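Local coordinates for protein putative ATPase Rv3679 (Mycobacterium tuberculosis H37Rv, PDB 6BS3) that hydrolyses ATP as one subunit of the heterodimeric BagAB complex, an ArsA-family ATPase needed for resistance to nitric oxide and to elevated glycerol, at residues R241-L252 against H291-A299; P311-S319 against L330-V339. All coordinates share one frame; numbering follows the deposited sequence.

Interaction 1 (R241-L252 against H291-A299); sequences RNIPAHLEPQDL and HATRITARA. With ADP (adenosine-5'-diphosphate), chain C.
H291 donates through NE2 to A245 O at 151°; their 2.5 Å separation is probably somewhat too short. The acceptor lies near the imidazole plane, but NE2 sits 49° out of the carbonyl plane. CG of H291 stands anti to the backbone N (chi1 169°), which turns the ring toward the loop. P244 O lies at the same ring's edge, 3.4 Å from CE1 of H291.

NH2 of R298 gives a weak bond to R241 O, 3.3 Å away. A water also holds this nitrogen: it accepts from R298 NH2 at 2.9 Å and from I243 N, and donates to OD1 of N242. Another water donates to R241 O and takes a long, weak bond from R298 NH1. ND2 of N242 donates to L315 O.

I243 touches two arginines. Its CD1 lies over the centre of the R294 guanidinium, 3.7 Å from CZ, and its CG1 is 3.8 Å from NE of R298, over a face. CD1 also meets CD1 of I295. CD2 of L252 packs on CG2 of I295. CG and CD of R241 lie over the face of the adenine, CG 3.6 Å from C6 of ADP, with the guanidinium edge near N3.

The loop thus leaves strand 234-242 beside the nucleotide, runs over helix 278-302 and enters helix 249-255. The other protein chain packs on P244, H246 and H291.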
loop_
_atom_site.group_PDB
_atom_site.type_symbol
_atom_site.label_atom_id
_atom_site.label_comp_id
_atom_site.label_asym_id
_atom_site.label_seq_id
_atom_site.Cartn_x
_atom_site.Cartn_y
_atom_site.Cartn_z
ATOM N N ARG A 241 11.774 2.486 9.489
ATOM C CA ARG A 241 11.841 3.958 9.408
ATOM C C ARG A 241 11.665 4.664 10.748
ATOM O O ARG A 241 10.817 5.552 10.891
ATOM C CB ARG A 241 10.876 4.539 8.361
ATOM C CG ARG A 241 10.990 3.894 7.003
ATOM C CD ARG A 241 10.514 4.782 5.882
ATOM N NE ARG A 241 9.143 5.239 6.074
ATOM C CZ ARG A 241 8.510 6.068 5.257
ATOM N NH1 ARG A 241 9.110 6.511 4.156
ATOM N NH2 ARG A 241 7.270 6.454 5.524
ATOM N N ASN A 242 12.512 4.287 11.719
ATOM C CA ASN A 242 12.526 4.924 13.017
ATOM C C ASN A 242 13.168 6.287 12.875
ATOM O O ASN A 242 13.917 6.515 11.928
ATOM C CB ASN A 242 13.278 4.071 14.023
ATOM C CG ASN A 242 12.448 2.927 14.512
ATOM O OD1 ASN A 242 11.548 3.100 15.362
ATOM N ND2 ASN A 242 12.732 1.739 13.974
ATOM N N ILE A 243 12.819 7.214 13.780
ATOM C CA ILE A 243 13.358 8.578 13.776
ATOM C C ILE A 243 13.907 8.924 15.164
ATOM O O ILE A 243 13.448 8.331 16.147
ATOM C CB ILE A 243 12.359 9.637 13.214
ATOM C CG1 ILE A 243 11.042 9.680 14.030
ATOM C CG2 ILE A 243 12.126 9.429 11.713
ATOM C CD1 ILE A 243 10.162 10.838 13.777
ATOM N N PRO A 244 14.863 9.852 15.253
ATOM C CA PRO A 244 15.447 10.220 16.514
ATOM C C PRO A 244 14.497 11.073 17.356
ATOM O O PRO A 244 13.884 11.932 16.835
ATOM C CB PRO A 244 16.653 11.025 16.057
ATOM C CG PRO A 244 16.180 11.661 14.803
ATOM C CD PRO A 244 15.389 10.580 14.132
ATOM N N ALA A 245 14.372 10.730 18.630
ATOM C CA ALA A 245 13.535 11.504 19.560
ATOM C C ALA A 245 14.104 12.895 19.819
ATOM O O ALA A 245 13.310 13.801 19.904
ATOM C CB ALA A 245 13.384 10.749 20.844
ATOM N N HIS A 246 15.405 12.996 20.099
ATOM C CA HIS A 246 16.214 14.235 20.301
ATOM C C HIS A 246 15.972 14.887 21.663
ATOM O O HIS A 246 16.563 15.904 21.919
ATOM C CB HIS A 246 16.051 15.273 19.193
ATOM C CG HIS A 246 16.902 15.008 18.013
ATOM N ND1 HIS A 246 16.454 15.184 16.751
ATOM C CD2 HIS A 246 18.159 14.570 17.912
ATOM C CE1 HIS A 246 17.397 14.873 15.912
ATOM N NE2 HIS A 246 18.440 14.493 16.595
ATOM N N LEU A 247 15.133 14.309 22.498
ATOM C CA LEU A 247 14.637 14.971 23.711
ATOM C C LEU A 247 14.611 13.890 24.766
ATOM O O LEU A 247 14.290 12.759 24.445
ATOM C CB LEU A 247 13.224 15.496 23.477
ATOM C CG LEU A 247 13.119 16.930 22.984
ATOM C CD1 LEU A 247 11.676 17.351 22.843
ATOM C CD2 LEU A 247 13.847 17.872 23.905
ATOM N N GLU A 248 14.930 14.258 25.983
ATOM C CA GLU A 248 14.935 13.262 27.063
ATOM C C GLU A 248 13.469 12.966 27.478
ATOM O O GLU A 248 12.638 13.877 27.377
ATOM C CB GLU A 248 15.748 13.770 28.277
ATOM C CG GLU A 248 17.242 13.959 28.029
ATOM C CD GLU A 248 18.041 12.733 27.619
ATOM O OE1 GLU A 248 17.868 11.660 28.242
ATOM O OE2 GLU A 248 18.855 12.853 26.675
ATOM N N PRO A 249 13.139 11.728 27.956
ATOM C CA PRO A 249 11.735 11.395 28.289
ATOM C C PRO A 249 10.904 12.454 29.019
ATOM O O PRO A 249 9.748 12.652 28.645
ATOM C CB PRO A 249 11.871 10.130 29.130
ATOM C CG PRO A 249 13.064 9.460 28.572
ATOM C CD PRO A 249 14.009 10.543 28.114
ATOM N N GLN A 250 11.477 13.138 30.031
ATOM C CA GLN A 250 10.771 14.170 30.791
ATOM C C GLN A 250 10.529 15.433 29.963
ATOM O O GLN A 250 9.419 15.966 29.982
ATOM C CB GLN A 250 11.500 14.491 32.106
ATOM C CG GLN A 250 11.263 13.451 33.192
ATOM C CD GLN A 250 11.864 13.880 34.504
ATOM O OE1 GLN A 250 13.059 13.683 34.761
ATOM N NE2 GLN A 250 11.047 14.478 35.365
ATOM N N ASP A 251 11.559 15.890 29.221
ATOM C CA ASP A 251 11.493 17.062 28.341
ATOM C C ASP A 251 10.514 16.836 27.181
ATOM O O ASP A 251 9.843 17.783 26.760
ATOM C CB ASP A 251 12.886 17.400 27.787
ATOM C CG ASP A 251 13.912 17.838 28.817
ATOM O OD1 ASP A 251 13.572 17.875 30.023
ATOM O OD2 ASP A 251 15.059 18.137 28.418
ATOM N N LEU A 252 10.426 15.586 26.681
ATOM C CA LEU A 252 9.535 15.207 25.588
ATOM C C LEU A 252 8.075 15.202 26.027
ATOM O O LEU A 252 7.235 15.771 25.327
ATOM C CB LEU A 252 9.933 13.849 25.010
ATOM C CG LEU A 252 9.029 13.326 23.914
ATOM C CD1 LEU A 252 9.055 14.239 22.713
ATOM C CD2 LEU A 252 9.399 11.919 23.547
ATOM N N HIS A 291 7.443 18.313 17.052
ATOM C CA HIS A 291 8.292 17.124 16.976
ATOM C C HIS A 291 7.905 16.163 18.113
ATOM O O HIS A 291 7.651 14.987 17.857
ATOM C CB HIS A 291 9.774 17.520 17.080
ATOM C CG HIS A 291 10.689 16.355 17.270
ATOM N ND1 HIS A 291 11.204 15.660 16.194
ATOM C CD2 HIS A 291 11.110 15.769 18.412
ATOM C CE1 HIS A 291 11.933 14.691 16.712
ATOM N NE2 HIS A 291 11.908 14.718 18.043
ATOM N N ALA A 292 7.846 16.684 19.356
ATOM C CA ALA A 292 7.466 15.953 20.570
ATOM C C ALA A 292 6.058 15.369 20.474
ATOM O O ALA A 292 5.859 14.255 20.951
ATOM C CB ALA A 292 7.579 16.853 21.783
ATOM N N THR A 293 5.100 16.091 19.824
ATOM C CA THR A 293 3.722 15.614 19.578
ATOM C C THR A 293 3.763 14.404 18.606
ATOM O O THR A 293 3.007 13.448 18.769
ATOM C CB THR A 293 2.826 16.758 19.049
ATOM O OG1 THR A 293 2.880 17.876 19.939
ATOM C CG2 THR A 293 1.368 16.333 18.861
ATOM N N ARG A 294 4.667 14.444 17.620
ATOM C CA ARG A 294 4.833 13.363 16.660
ATOM C C ARG A 294 5.446 12.117 17.326
ATOM O O ARG A 294 4.943 11.021 17.101
ATOM C CB ARG A 294 5.643 13.829 15.436
ATOM C CG ARG A 294 5.682 12.800 14.316
ATOM C CD ARG A 294 6.747 13.094 13.287
ATOM N NE ARG A 294 6.928 11.949 12.392
ATOM C CZ ARG A 294 7.691 11.955 11.306
ATOM N NH1 ARG A 294 8.347 13.053 10.954
ATOM N NH2 ARG A 294 7.800 10.862 10.560
ATOM N N ILE A 295 6.490 12.292 18.167
ATOM C CA ILE A 295 7.168 11.198 18.895
ATOM C C ILE A 295 6.210 10.496 19.871
ATOM O O ILE A 295 6.146 9.266 19.883
ATOM C CB ILE A 295 8.482 11.681 19.608
ATOM C CG1 ILE A 295 9.459 12.413 18.647
ATOM C CG2 ILE A 295 9.196 10.543 20.351
ATOM C CD1 ILE A 295 10.040 11.581 17.406
ATOM N N THR A 296 5.467 11.283 20.676
ATOM C CA THR A 296 4.508 10.817 21.682
ATOM C C THR A 296 3.454 9.920 21.046
ATOM O O THR A 296 3.256 8.802 21.524
ATOM C CB THR A 296 3.939 12.016 22.446
ATOM O OG1 THR A 296 5.027 12.744 23.018
ATOM C CG2 THR A 296 2.945 11.621 23.530
ATOM N N ALA A 297 2.815 10.395 19.947
ATOM C CA ALA A 297 1.817 9.668 19.163
ATOM C C ALA A 297 2.420 8.357 18.606
ATOM O O ALA A 297 1.770 7.308 18.675
ATOM C CB ALA A 297 1.321 10.544 18.023
ATOM N N ARG A 298 3.668 8.413 18.076
ATOM C CA ARG A 298 4.366 7.221 17.558
ATOM C C ARG A 298 4.604 6.192 18.677
ATOM O O ARG A 298 4.371 5.007 18.448
ATOM C CB ARG A 298 5.673 7.596 16.859
ATOM C CG ARG A 298 5.466 8.203 15.479
ATOM C CD ARG A 298 6.739 8.819 14.924
ATOM N NE ARG A 298 7.809 7.834 14.739
ATOM C CZ ARG A 298 8.011 7.126 13.633
ATOM N NH1 ARG A 298 7.211 7.272 12.588
ATOM N NH2 ARG A 298 9.011 6.258 13.568
ATOM N N ALA A 299 4.994 6.657 19.892
ATOM C CA ALA A 299 5.219 5.829 21.098
ATOM C C ALA A 299 3.915 5.171 21.606
ATOM O O ALA A 299 3.953 4.043 22.095
ATOM C CB ALA A 299 5.855 6.663 22.209
HETATM P PB ADP C . 6.637 -2.766 0.470
HETATM O O1B ADP C . 7.319 -3.860 -0.379
HETATM O O2B ADP C . 5.502 -2.114 -0.355
HETATM O O3B ADP C . 6.154 -3.239 1.814
HETATM P PA ADP C . 9.023 -1.080 -0.066
HETATM O O1A ADP C . 8.770 -0.993 -1.581
HETATM O O2A ADP C . 10.189 -1.937 0.247
HETATM O O3A ADP C . 7.711 -1.609 0.666
HETATM O "O5'" ADP C . 9.063 0.355 0.609
HETATM C "C5'" ADP C . 8.119 1.432 0.411
HETATM C "C4'" ADP C . 8.907 2.693 0.142
HETATM O "O4'" ADP C . 9.658 3.047 1.322
HETATM C "C3'" ADP C . 9.928 2.625 -0.997
HETATM O "O3'" ADP C . 9.956 3.864 -1.690
HETATM C "C2'" ADP C . 11.246 2.340 -0.264
HETATM O "O2'" ADP C . 12.408 2.744 -0.981
HETATM C "C1'" ADP C . 11.041 3.130 1.027
HETATM N N9 ADP C . 11.788 2.639 2.185
HETATM C C8 ADP C . 11.757 1.377 2.724
HETATM N N7 ADP C . 12.474 1.243 3.814
HETATM C C5 ADP C . 13.023 2.503 4.004
HETATM C C6 ADP C . 13.862 3.037 5.009
HETATM N N6 ADP C . 14.351 2.325 6.026
HETATM N N1 ADP C . 14.183 4.350 4.930
HETATM C C2 ADP C . 13.709 5.071 3.907
HETATM N N3 ADP C . 12.933 4.673 2.893
HETATM C C4 ADP C . 12.611 3.372 3.006
HETATM O O HOH W 1 9.026 7.321 9.736
HETATM O O HOH W 2 10.873 5.846 15.699
#

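Interaction 2 (P311-S319 against L330-V339); sequences PRLELPTVS and LSESLAQQGV. With ADP (adenosine-5'-diphosphate), chain C.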
loop_
_atom_site.group_PDB
_atom_site.type_symbol
_atom_site.label_atom_id
_atom_site.label_comp_id
_atom_site.label_asym_id
_atom_site.label_seq_id
_atom_site.Cartn_x
_atom_site.Cartn_y
_atom_site.Cartn_z
ATOM N N PRO A 311 9.848 -11.194 19.398
ATOM C CA PRO A 311 11.035 -10.328 19.241
ATOM C C PRO A 311 10.800 -9.155 18.287
ATOM O O PRO A 311 10.055 -9.249 17.306
ATOM C CB PRO A 311 12.132 -11.266 18.722
ATOM C CG PRO A 311 11.468 -12.524 18.392
ATOM C CD PRO A 311 10.109 -12.581 18.969
ATOM N N ARG A 312 11.442 -8.050 18.592
ATOM C CA ARG A 312 11.318 -6.825 17.840
ATOM C C ARG A 312 12.654 -6.280 17.396
ATOM O O ARG A 312 13.580 -6.144 18.202
ATOM C CB ARG A 312 10.536 -5.791 18.675
ATOM C CG ARG A 312 9.048 -5.786 18.343
ATOM C CD ARG A 312 8.204 -5.241 19.467
ATOM N NE ARG A 312 8.292 -3.785 19.548
ATOM C CZ ARG A 312 7.695 -3.060 20.483
ATOM N NH1 ARG A 312 6.960 -3.648 21.419
ATOM N NH2 ARG A 312 7.818 -1.741 20.485
ATOM N N LEU A 313 12.735 -5.950 16.114
ATOM C CA LEU A 313 13.890 -5.362 15.440
ATOM C C LEU A 313 13.488 -3.944 15.004
ATOM O O LEU A 313 12.303 -3.684 14.790
ATOM C CB LEU A 313 14.316 -6.217 14.192
ATOM C CG LEU A 313 14.867 -7.642 14.479
ATOM C CD1 LEU A 313 14.849 -8.512 13.239
ATOM C CD2 LEU A 313 16.284 -7.587 15.051
ATOM N N GLU A 314 14.477 -3.033 14.905
ATOM C CA GLU A 314 14.289 -1.629 14.533
ATOM C C GLU A 314 15.308 -1.230 13.487
ATOM O O GLU A 314 16.504 -1.431 13.680
ATOM C CB GLU A 314 14.467 -0.677 15.736
ATOM C CG GLU A 314 13.539 -0.888 16.927
ATOM C CD GLU A 314 13.849 -2.105 17.772
ATOM O OE1 GLU A 314 15.039 -2.484 17.866
ATOM O OE2 GLU A 314 12.893 -2.695 18.322
ATOM N N LEU A 315 14.829 -0.596 12.411
ATOM C CA LEU A 315 15.659 -0.072 11.351
ATOM C C LEU A 315 15.497 1.445 11.276
ATOM O O LEU A 315 14.412 1.964 11.578
ATOM C CB LEU A 315 15.312 -0.740 9.999
ATOM C CG LEU A 315 15.599 -2.245 9.915
ATOM C CD1 LEU A 315 15.054 -2.811 8.635
ATOM C CD2 LEU A 315 17.096 -2.533 10.011
ATOM N N PRO A 316 16.571 2.182 10.906
ATOM C CA PRO A 316 16.442 3.638 10.792
ATOM C C PRO A 316 15.810 4.044 9.447
ATOM O O PRO A 316 15.476 3.194 8.610
ATOM C CB PRO A 316 17.901 4.106 10.876
ATOM C CG PRO A 316 18.669 3.008 10.163
ATOM C CD PRO A 316 17.933 1.727 10.528
ATOM N N THR A 317 15.639 5.361 9.262
ATOM C CA THR A 317 15.167 5.968 8.033
ATOM C C THR A 317 16.429 6.328 7.246
ATOM O O THR A 317 17.317 7.007 7.777
ATOM C CB THR A 317 14.379 7.268 8.335
ATOM O OG1 THR A 317 13.209 6.972 9.087
ATOM C CG2 THR A 317 14.016 8.052 7.070
ATOM N N VAL A 318 16.487 5.899 5.982
ATOM C CA VAL A 318 17.546 6.251 5.032
ATOM C C VAL A 318 17.125 7.648 4.495
ATOM O O VAL A 318 16.039 7.783 3.926
ATOM C CB VAL A 318 17.693 5.167 3.926
ATOM C CG1 VAL A 318 18.577 5.660 2.793
ATOM C CG2 VAL A 318 18.230 3.858 4.501
ATOM N N SER A 319 18.013 8.615 4.639
ATOM C CA SER A 319 17.649 10.052 4.614
ATOM C C SER A 319 17.100 10.407 3.238
ATOM O O SER A 319 16.079 11.071 3.162
ATOM C CB SER A 319 18.830 10.925 4.956
ATOM O OG SER A 319 19.874 10.823 3.995
ATOM N N LEU A 330 21.142 -1.042 5.855
ATOM C CA LEU A 330 20.049 -1.727 6.557
ATOM C C LEU A 330 20.454 -3.146 6.969
ATOM O O LEU A 330 20.098 -3.572 8.063
ATOM C CB LEU A 330 18.742 -1.718 5.751
ATOM C CG LEU A 330 18.113 -0.347 5.462
ATOM C CD1 LEU A 330 16.947 -0.502 4.504
ATOM C CD2 LEU A 330 17.625 0.352 6.754
ATOM N N SER A 331 21.252 -3.841 6.125
ATOM C CA SER A 331 21.791 -5.184 6.403
ATOM C C SER A 331 22.728 -5.105 7.628
ATOM O O SER A 331 22.604 -5.906 8.559
ATOM C CB SER A 331 22.552 -5.711 5.185
ATOM O OG SER A 331 23.160 -6.961 5.460
ATOM N N GLU A 332 23.625 -4.091 7.633
ATOM C CA GLU A 332 24.531 -3.789 8.732
ATOM C C GLU A 332 23.721 -3.486 10.026
ATOM O O GLU A 332 24.057 -4.025 11.073
ATOM C CB GLU A 332 25.475 -2.629 8.356
ATOM C CG GLU A 332 26.493 -2.297 9.434
ATOM C CD GLU A 332 27.638 -3.282 9.581
ATOM O OE1 GLU A 332 27.455 -4.312 10.270
ATOM O OE2 GLU A 332 28.724 -3.019 9.011
ATOM N N SER A 333 22.624 -2.700 9.931
ATOM C CA SER A 333 21.752 -2.415 11.083
ATOM C C SER A 333 21.132 -3.715 11.641
ATOM O O SER A 333 21.149 -3.914 12.847
ATOM C CB SER A 333 20.673 -1.406 10.712
ATOM O OG SER A 333 19.719 -1.311 11.759
ATOM N N LEU A 334 20.645 -4.615 10.764
ATOM C CA LEU A 334 20.134 -5.937 11.145
ATOM C C LEU A 334 21.210 -6.791 11.815
ATOM O O LEU A 334 20.924 -7.392 12.847
ATOM C CB LEU A 334 19.565 -6.691 9.941
ATOM C CG LEU A 334 18.229 -6.164 9.390
ATOM C CD1 LEU A 334 17.867 -6.887 8.115
ATOM C CD2 LEU A 334 17.077 -6.263 10.454
ATOM N N ALA A 335 22.452 -6.829 11.243
ATOM C CA ALA A 335 23.579 -7.605 11.788
ATOM C C ALA A 335 23.936 -7.176 13.234
ATOM O O ALA A 335 24.132 -8.032 14.094
ATOM C CB ALA A 335 24.803 -7.489 10.872
ATOM N N GLN A 336 23.957 -5.862 13.504
ATOM C CA GLN A 336 24.261 -5.273 14.822
ATOM C C GLN A 336 23.238 -5.627 15.916
ATOM O O GLN A 336 23.539 -5.557 17.118
ATOM C CB GLN A 336 24.401 -3.748 14.688
ATOM C CG GLN A 336 25.604 -3.345 13.822
ATOM C CD GLN A 336 25.722 -1.856 13.583
ATOM O OE1 GLN A 336 24.829 -1.061 13.896
ATOM N NE2 GLN A 336 26.838 -1.447 13.004
ATOM N N GLN A 337 22.034 -6.016 15.486
ATOM C CA GLN A 337 20.920 -6.406 16.341
ATOM C C GLN A 337 20.904 -7.917 16.582
ATOM O O GLN A 337 20.031 -8.410 17.289
ATOM C CB GLN A 337 19.588 -5.900 15.742
ATOM C CG GLN A 337 19.416 -4.393 15.855
ATOM C CD GLN A 337 18.197 -3.920 15.118
ATOM O OE1 GLN A 337 17.101 -3.934 15.646
ATOM N NE2 GLN A 337 18.351 -3.495 13.872
ATOM N N GLY A 338 21.887 -8.625 16.029
ATOM C CA GLY A 338 22.039 -10.069 16.180
ATOM C C GLY A 338 21.465 -10.929 15.074
ATOM O O GLY A 338 21.434 -12.152 15.211
ATOM N N VAL A 339 21.019 -10.325 13.956
ATOM C CA VAL A 339 20.486 -11.119 12.853
ATOM C C VAL A 339 21.657 -11.867 12.195
ATOM O O VAL A 339 22.650 -11.237 11.815
ATOM C CB VAL A 339 19.635 -10.301 11.851
ATOM C CG1 VAL A 339 19.119 -11.187 10.726
ATOM C CG2 VAL A 339 18.481 -9.590 12.559
HETATM P PB ADP C . 6.637 -2.766 0.470
HETATM O O1B ADP C . 7.319 -3.860 -0.379
HETATM O O2B ADP C . 5.502 -2.114 -0.355
HETATM O O3B ADP C . 6.154 -3.239 1.814
HETATM P PA ADP C . 9.023 -1.080 -0.066
HETATM O O1A ADP C . 8.770 -0.993 -1.581
HETATM O O2A ADP C . 10.189 -1.937 0.247
HETATM O O3A ADP C . 7.711 -1.609 0.666
HETATM O "O5'" ADP C . 9.063 0.355 0.609
HETATM C "C5'" ADP C . 8.119 1.432 0.411
HETATM C "C4'" ADP C . 8.907 2.693 0.142
HETATM O "O4'" ADP C . 9.658 3.047 1.322
HETATM C "C3'" ADP C . 9.928 2.625 -0.997
HETATM O "O3'" ADP C . 9.956 3.864 -1.690
HETATM C "C2'" ADP C . 11.246 2.340 -0.264
HETATM O "O2'" ADP C . 12.408 2.744 -0.981
HETATM C "C1'" ADP C . 11.041 3.130 1.027
HETATM N N9 ADP C . 11.788 2.639 2.185
HETATM C C8 ADP C . 11.757 1.377 2.724
HETATM N N7 ADP C . 12.474 1.243 3.814
HETATM C C5 ADP C . 13.023 2.503 4.004
HETATM C C6 ADP C . 13.862 3.037 5.009
HETATM N N6 ADP C . 14.351 2.325 6.026
HETATM N N1 ADP C . 14.183 4.350 4.930
HETATM C C2 ADP C . 13.709 5.071 3.907
HETATM N N3 ADP C . 12.933 4.673 2.893
HETATM C C4 ADP C . 12.611 3.372 3.006
#
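L315 packs through CD2 into the helix. This methyl is 3.8 Å from CD2 of L334 and 3.4 Å from OG of S333, and it also approaches L330 O. L313, two residues back and on the same face of the strand, meets the end of the helix and the turn after it. Its CD1 touches CG2 of V339 at 3.8 Å, while its CD2 rests on CB of Q337. At the other end CD2 of L330 lies 4.0 Å from CD of P316 and also meets CB of L315 and CG2 of V318. The strand axis runs roughly antiparallel to the helix, at 147° and 8.5 Å. A Schellman motif with positive phi at G338 ends the helix and brings V339 back to L313.

The polar edge belongs to Q337. Its chain is extended beyond CG (chi2 173°), which carries the amide up to the strand backbone. OE1 accepts from E314 N at 2.9 Å; the bond is nearly straight and lies on a lone pair of the amide oxygen. NE2 donates to S333 O in its own helix at 3.0 Å and only weakly to E314 O.

L313 and L315 bond through their backbones to strand 234-242, while Q337 meets the peptide groups of E314 on the other edge. Past it, P316 O accepts from N6 of ADP and V318 N donates to N1 at 3.0 Å. This backbone pair reads the Watson-Crick edge of adenine. CD2 of L330 also lies near N6, so apolar packing backs that pair, while Q337 satisfies E314 N on the outermost strand.

The two contacts follow one another along the chain: interaction 1 closes before interaction 2 opens, and helix 278-302 leads into strand 312-316. Their centres lie 19 Å apart. They share the mixed sheet of the P-loop NTPase fold, in which strands 234-242 and 312-316 are parallel neighbours. Interaction 1 leaves from the end of the first; interaction 2 backs the second with helix 324-336. The segments meet at N242, which bonds L315 and, through O, OG1 of T317. Both contacts touch ADP, interaction 1 through R241 and interaction 2 through P316, V318 and L330, and the loop carries on from the base to the surface where the other protein chain packs.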